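Local coordinates for protein MGS-M4 (Unidentified, PDB 4Q3M) that is an aldo-keto reductase from a deep-sea metagenome, probably reducing carbonyl compounds with a nicotinamide cofactor, its substrate unknown, at residues P13-A27 with Y39-E53. Numbering follows the deposited sequence.
Sequences PIIGLGTFRSKKNDA and YRHIDTAMIYGNEEE
Tyr39 sets its ring edge against the backbone of Gly16, with CD2 also 3.9 Å from Leu17 CB; its hydroxyl is hydrogen-bonded to Ile237 O. His41 passes its carbonyl O to Leu17 N at 2.8 Å. Its ring swings back along 13-27, CG anti to the backbone N (chi1 178°), where ND1 makes weak bonds to Pro13 O and Ile15 O. Ile42 brings CD1 up to Leu17 CB on the helix-covered face of the sheet. Asp43 N returns a bond to Leu17 O at 3.0 Å, while its carboxylate lies on the other face, OD2 in a salt bridge with Lys73 and OD1 hydrogen-bonded to Gln158. Asp43 O is gripped by Thr19 OG1 at 2.7 Å and, weakly, by Thr19 N. NH1 of the poorly ordered Arg21 meets Ile47 O from above the carbonyl plane, at 3.0 Å. Thr19 O lies over one face of the Tyr48 ring and Ala45 CB over the opposite one, both displaced toward the rim. Asn50 packs CB on Ala27 CB. Extended Glu53 takes an almost straight bond (177°) from Asn25 N on OE2, met from above the carboxylate plane. This is the first beta-alpha-beta unit of the aldo-keto reductase TIM barrel, two neighbouring parallel strands joined through helix 26-37.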
loop_
_atom_site.group_PDB
_atom_site.type_symbol
_atom_site.label_atom_id
_atom_site.label_comp_id
_atom_site.label_asym_id
_atom_site.label_seq_id
_atom_site.Cartn_x
_atom_site.Cartn_y
_atom_site.Cartn_z
ATOM N N PRO A 13 13.920 19.729 13.380
ATOM C CA PRO A 13 13.333 19.307 14.657
ATOM C C PRO A 13 12.568 17.996 14.514
ATOM O O PRO A 13 11.635 17.914 13.713
ATOM C CB PRO A 13 12.394 20.463 15.008
ATOM C CG PRO A 13 13.016 21.647 14.353
ATOM C CD PRO A 13 13.603 21.133 13.066
ATOM N N ILE A 14 12.968 16.987 15.280
ATOM C CA ILE A 14 12.429 15.639 15.128
ATOM C C ILE A 14 10.939 15.575 15.459
ATOM O O ILE A 14 10.250 14.631 15.075
ATOM C CB ILE A 14 13.201 14.628 16.008
ATOM C CG1 ILE A 14 13.062 13.209 15.450
ATOM C CG2 ILE A 14 12.746 14.708 17.458
ATOM C CD1 ILE A 14 13.886 12.178 16.186
ATOM N N ILE A 15 10.443 16.587 16.165
ATOM C CA ILE A 15 9.016 16.690 16.434
ATOM C C ILE A 15 8.482 18.008 15.879
ATOM O O ILE A 15 9.207 18.999 15.798
ATOM C CB ILE A 15 8.704 16.586 17.945
ATOM C CG1 ILE A 15 7.215 16.306 18.168
ATOM C CG2 ILE A 15 9.150 17.841 18.687
ATOM C CD1 ILE A 15 6.820 16.228 19.620
ATOM N N GLY A 16 7.216 18.004 15.476
ATOM C CA GLY A 16 6.583 19.196 14.947
ATOM C C GLY A 16 5.073 19.112 15.023
ATOM O O GLY A 16 4.511 18.033 15.203
ATOM N N LEU A 17 4.415 20.257 14.887
ATOM C CA LEU A 17 2.959 20.300 14.913
ATOM C C LEU A 17 2.373 19.977 13.545
ATOM O O LEU A 17 2.775 20.552 12.534
ATOM C CB LEU A 17 2.464 21.669 15.377
ATOM C CG LEU A 17 0.946 21.855 15.298
ATOM C CD1 LEU A 17 0.237 20.903 16.251
ATOM C CD2 LEU A 17 0.554 23.296 15.574
ATOM N N GLY A 18 1.422 19.051 13.521
ATOM C CA GLY A 18 0.703 18.738 12.303
ATOM C C GLY A 18 -0.532 19.609 12.179
ATOM O O GLY A 18 -1.239 19.841 13.159
ATOM N N THR A 19 -0.786 20.103 10.972
ATOM C CA THR A 19 -1.953 20.939 10.724
ATOM C C THR A 19 -2.873 20.287 9.701
ATOM O O THR A 19 -2.429 19.883 8.628
ATOM C CB THR A 19 -1.553 22.340 10.223
ATOM O OG1 THR A 19 -0.940 22.233 8.931
ATOM C CG2 THR A 19 -0.581 22.999 11.190
ATOM N N PHE A 20 -4.153 20.178 10.037
ATOM C CA PHE A 20 -5.133 19.634 9.106
ATOM C C PHE A 20 -6.125 20.713 8.686
ATOM O O PHE A 20 -6.323 21.697 9.399
ATOM C CB PHE A 20 -5.866 18.437 9.721
ATOM C CG PHE A 20 -6.602 18.754 10.993
ATOM C CD1 PHE A 20 -7.913 19.203 10.959
ATOM C CD2 PHE A 20 -5.987 18.592 12.224
ATOM C CE1 PHE A 20 -8.593 19.491 12.127
ATOM C CE2 PHE A 20 -6.662 18.878 13.395
ATOM C CZ PHE A 20 -7.968 19.327 13.346
ATOM N N ARG A 21 -6.740 20.523 7.522
ATOM C CA ARG A 21 -7.695 21.486 6.985
ATOM C C ARG A 21 -8.898 21.657 7.910
ATOM O O ARG A 21 -9.851 20.880 7.857
ATOM C CB ARG A 21 -8.158 21.054 5.592
ATOM C CG ARG A 21 -9.142 22.009 4.935
ATOM C CD ARG A 21 -9.421 21.616 3.494
ATOM N NE ARG A 21 -10.238 22.613 2.808
ATOM C CZ ARG A 21 -9.747 23.649 2.138
ATOM N NH1 ARG A 21 -8.436 23.830 2.060
ATOM N NH2 ARG A 21 -10.566 24.507 1.545
ATOM N N SER A 22 -8.845 22.681 8.758
ATOM C CA SER A 22 -9.923 22.944 9.703
ATOM C C SER A 22 -10.560 24.311 9.467
ATOM O O SER A 22 -10.458 24.879 8.378
ATOM C CB SER A 22 -9.411 22.843 11.142
ATOM O OG SER A 22 -10.463 23.016 12.076
ATOM N N LYS A 23 -11.205 24.831 10.509
ATOM C CA LYS A 23 -12.053 26.016 10.409
ATOM C C LYS A 23 -11.270 27.261 10.856
ATOM O O LYS A 23 -10.102 27.163 11.238
ATOM C CB LYS A 23 -13.327 25.799 11.249
ATOM C CG LYS A 23 -14.552 26.714 11.004
ATOM C CD LYS A 23 -14.692 27.268 9.588
ATOM C CE LYS A 23 -15.635 28.482 9.591
ATOM N NZ LYS A 23 -15.544 29.366 8.398
ATOM N N LYS A 24 -11.920 28.421 10.797
ATOM C CA LYS A 24 -11.285 29.711 11.062
ATOM C C LYS A 24 -10.544 29.800 12.403
ATOM O O LYS A 24 -11.091 29.468 13.457
ATOM C CB LYS A 24 -12.337 30.825 10.977
ATOM C CG LYS A 24 -13.007 30.951 9.612
ATOM C CD LYS A 24 -11.997 31.217 8.503
ATOM C CE LYS A 24 -12.644 31.296 7.128
ATOM N NZ LYS A 24 -13.264 30.007 6.728
ATOM N N ASN A 25 -9.286 30.232 12.331
ATOM C CA ASN A 25 -8.452 30.527 13.501
ATOM C C ASN A 25 -8.150 29.327 14.404
ATOM O O ASN A 25 -7.452 29.463 15.409
ATOM C CB ASN A 25 -9.098 31.642 14.329
ATOM C CG ASN A 25 -9.224 32.940 13.556
ATOM O OD1 ASN A 25 -8.417 33.227 12.670
ATOM N ND2 ASN A 25 -10.240 33.731 13.882
ATOM N N ASP A 26 -8.668 28.158 14.047
ATOM C CA ASP A 26 -8.340 26.939 14.774
ATOM C C ASP A 26 -6.932 26.492 14.405
ATOM O O ASP A 26 -6.220 25.909 15.221
ATOM C CB ASP A 26 -9.354 25.833 14.479
ATOM C CG ASP A 26 -10.708 26.100 15.108
ATOM O OD1 ASP A 26 -10.930 25.659 16.256
ATOM O OD2 ASP A 26 -11.552 26.749 14.455
ATOM N N ALA A 27 -6.537 26.775 13.168
ATOM C CA ALA A 27 -5.178 26.507 12.716
ATOM C C ALA A 27 -4.229 27.559 13.273
ATOM O O ALA A 27 -3.097 27.254 13.644
ATOM C CB ALA A 27 -5.113 26.479 11.200
ATOM N N TYR A 39 7.385 24.021 20.529
ATOM C CA TYR A 39 7.497 23.575 19.145
ATOM C C TYR A 39 8.327 24.548 18.316
ATOM O O TYR A 39 8.176 25.762 18.437
ATOM C CB TYR A 39 6.114 23.414 18.509
ATOM C CG TYR A 39 5.346 22.186 18.948
ATOM C CD1 TYR A 39 4.737 22.130 20.194
ATOM C CD2 TYR A 39 5.215 21.089 18.106
ATOM C CE1 TYR A 39 4.025 21.017 20.593
ATOM C CE2 TYR A 39 4.506 19.968 18.497
ATOM C CZ TYR A 39 3.915 19.937 19.742
ATOM O OH TYR A 39 3.208 18.826 20.140
ATOM N N ARG A 40 9.206 24.007 17.481
ATOM C CA ARG A 40 9.979 24.817 16.547
ATOM C C ARG A 40 9.861 24.241 15.142
ATOM O O ARG A 40 10.703 24.489 14.279
ATOM C CB ARG A 40 11.445 24.894 16.978
ATOM C CG ARG A 40 11.675 25.694 18.252
ATOM C CD ARG A 40 11.158 27.117 18.110
ATOM N NE ARG A 40 11.425 27.925 19.296
ATOM C CZ ARG A 40 10.603 28.024 20.335
ATOM N NH1 ARG A 40 9.453 27.363 20.339
ATOM N NH2 ARG A 40 10.928 28.785 21.372
ATOM N N HIS A 41 8.801 23.471 14.924
ATOM C CA HIS A 41 8.564 22.815 13.645
ATOM C C HIS A 41 7.071 22.799 13.328
ATOM O O HIS A 41 6.269 22.266 14.094
ATOM C CB HIS A 41 9.128 21.391 13.668
ATOM C CG HIS A 41 8.887 20.616 12.409
ATOM N ND1 HIS A 41 8.982 19.242 12.357
ATOM C CD2 HIS A 41 8.564 21.019 11.157
ATOM C CE1 HIS A 41 8.722 18.831 11.129
ATOM N NE2 HIS A 41 8.465 19.889 10.382
ATOM N N ILE A 42 6.704 23.395 12.198
ATOM C CA ILE A 42 5.311 23.439 11.768
ATOM C C ILE A 42 5.153 22.793 10.395
ATOM O O ILE A 42 5.900 23.101 9.465
ATOM C CB ILE A 42 4.780 24.886 11.716
ATOM C CG1 ILE A 42 5.052 25.608 13.037
ATOM C CG2 ILE A 42 3.293 24.896 11.397
ATOM C CD1 ILE A 42 4.270 25.056 14.209
ATOM N N ASP A 43 4.180 21.897 10.272
ATOM C CA ASP A 43 3.958 21.172 9.026
ATOM C C ASP A 43 2.606 21.520 8.406
ATOM O O ASP A 43 1.558 21.250 8.993
ATOM C CB ASP A 43 4.052 19.663 9.267
ATOM C CG ASP A 43 3.895 18.857 7.992
ATOM O OD1 ASP A 43 4.921 18.567 7.341
ATOM O OD2 ASP A 43 2.747 18.510 7.643
ATOM N N THR A 44 2.636 22.115 7.218
ATOM C CA THR A 44 1.409 22.492 6.523
ATOM C C THR A 44 1.440 22.066 5.057
ATOM O O THR A 44 2.354 21.364 4.625
ATOM C CB THR A 44 1.160 24.014 6.607
ATOM O OG1 THR A 44 -0.091 24.332 5.984
ATOM C CG2 THR A 44 2.279 24.785 5.922
ATOM N N ALA A 45 0.427 22.489 4.305
ATOM C CA ALA A 45 0.320 22.181 2.880
ATOM C C ALA A 45 -0.712 23.091 2.222
ATOM O O ALA A 45 -1.560 23.668 2.903
ATOM C CB ALA A 45 -0.045 20.719 2.669
ATOM N N MET A 46 -0.643 23.211 0.901
ATOM C CA MET A 46 -1.560 24.097 0.193
ATOM C C MET A 46 -2.985 23.545 0.211
ATOM O O MET A 46 -3.944 24.315 0.193
ATOM C CB MET A 46 -1.088 24.337 -1.249
ATOM C CG MET A 46 -1.589 23.345 -2.294
ATOM S SD MET A 46 -3.227 23.705 -2.971
ATOM C CE MET A 46 -3.168 25.491 -3.086
ATOM N N ILE A 47 -3.122 22.225 0.273
ATOM C CA ILE A 47 -4.437 21.597 0.260
ATOM C C ILE A 47 -5.158 21.793 1.593
ATOM O O ILE A 47 -6.385 21.700 1.666
ATOM C CB ILE A 47 -4.339 20.088 -0.069
ATOM C CG1 ILE A 47 -5.686 19.553 -0.561
ATOM C CG2 ILE A 47 -3.821 19.298 1.126
ATOM C CD1 ILE A 47 -6.200 20.250 -1.801
ATOM N N TYR A 48 -4.394 22.080 2.643
ATOM C CA TYR A 48 -4.972 22.325 3.960
ATOM C C TYR A 48 -5.662 23.683 3.991
ATOM O O TYR A 48 -6.605 23.893 4.753
ATOM C CB TYR A 48 -3.899 22.255 5.050
ATOM C CG TYR A 48 -3.188 20.924 5.142
ATOM C CD1 TYR A 48 -3.788 19.758 4.682
ATOM C CD2 TYR A 48 -1.917 20.832 5.691
ATOM C CE1 TYR A 48 -3.140 18.539 4.764
ATOM C CE2 TYR A 48 -1.261 19.618 5.779
ATOM C CZ TYR A 48 -1.876 18.476 5.314
ATOM O OH TYR A 48 -1.226 17.266 5.400
ATOM N N GLY A 49 -5.183 24.600 3.158
ATOM C CA GLY A 49 -5.753 25.932 3.076
ATOM C C GLY A 49 -5.599 26.722 4.360
ATOM O O GLY A 49 -6.458 27.533 4.705
ATOM N N ASN A 50 -4.503 26.483 5.076
ATOM C CA ASN A 50 -4.238 27.205 6.314
ATOM C C ASN A 50 -2.875 27.891 6.309
ATOM O O ASN A 50 -2.413 28.370 7.342
ATOM C CB ASN A 50 -4.350 26.265 7.521
ATOM C CG ASN A 50 -3.416 25.066 7.430
ATOM O OD1 ASN A 50 -2.400 25.094 6.734
ATOM N ND2 ASN A 50 -3.760 24.002 8.146
ATOM N N GLU A 51 -2.240 27.931 5.139
ATOM C CA GLU A 51 -0.937 28.573 4.984
ATOM C C GLU A 51 -0.984 30.032 5.420
ATOM O O GLU A 51 0.010 30.586 5.891
ATOM C CB GLU A 51 -0.462 28.479 3.533
ATOM C CG GLU A 51 -0.113 27.074 3.079
ATOM C CD GLU A 51 0.245 27.013 1.608
ATOM O OE1 GLU A 51 -0.433 27.685 0.801
ATOM O OE2 GLU A 51 1.206 26.296 1.258
ATOM N N GLU A 52 -2.150 30.647 5.259
ATOM C CA GLU A 52 -2.360 32.027 5.666
ATOM C C GLU A 52 -2.364 32.166 7.187
ATOM O O GLU A 52 -1.660 33.009 7.744
ATOM C CB GLU A 52 -3.671 32.555 5.083
ATOM C CG GLU A 52 -3.662 32.703 3.572
ATOM C CD GLU A 52 -4.880 33.441 3.054
ATOM O OE1 GLU A 52 -5.306 34.418 3.706
ATOM O OE2 GLU A 52 -5.412 33.046 1.996
ATOM N N GLU A 53 -3.155 31.330 7.854
ATOM C CA GLU A 53 -3.276 31.381 9.308
ATOM C C GLU A 53 -2.009 30.892 10.003
ATOM O O GLU A 53 -1.639 31.401 11.061
ATOM C CB GLU A 53 -4.476 30.556 9.775
ATOM C CG GLU A 53 -5.819 31.104 9.322
ATOM C CD GLU A 53 -6.988 30.347 9.919
ATOM O OE1 GLU A 53 -6.748 29.389 10.684
ATOM O OE2 GLU A 53 -8.145 30.711 9.623
#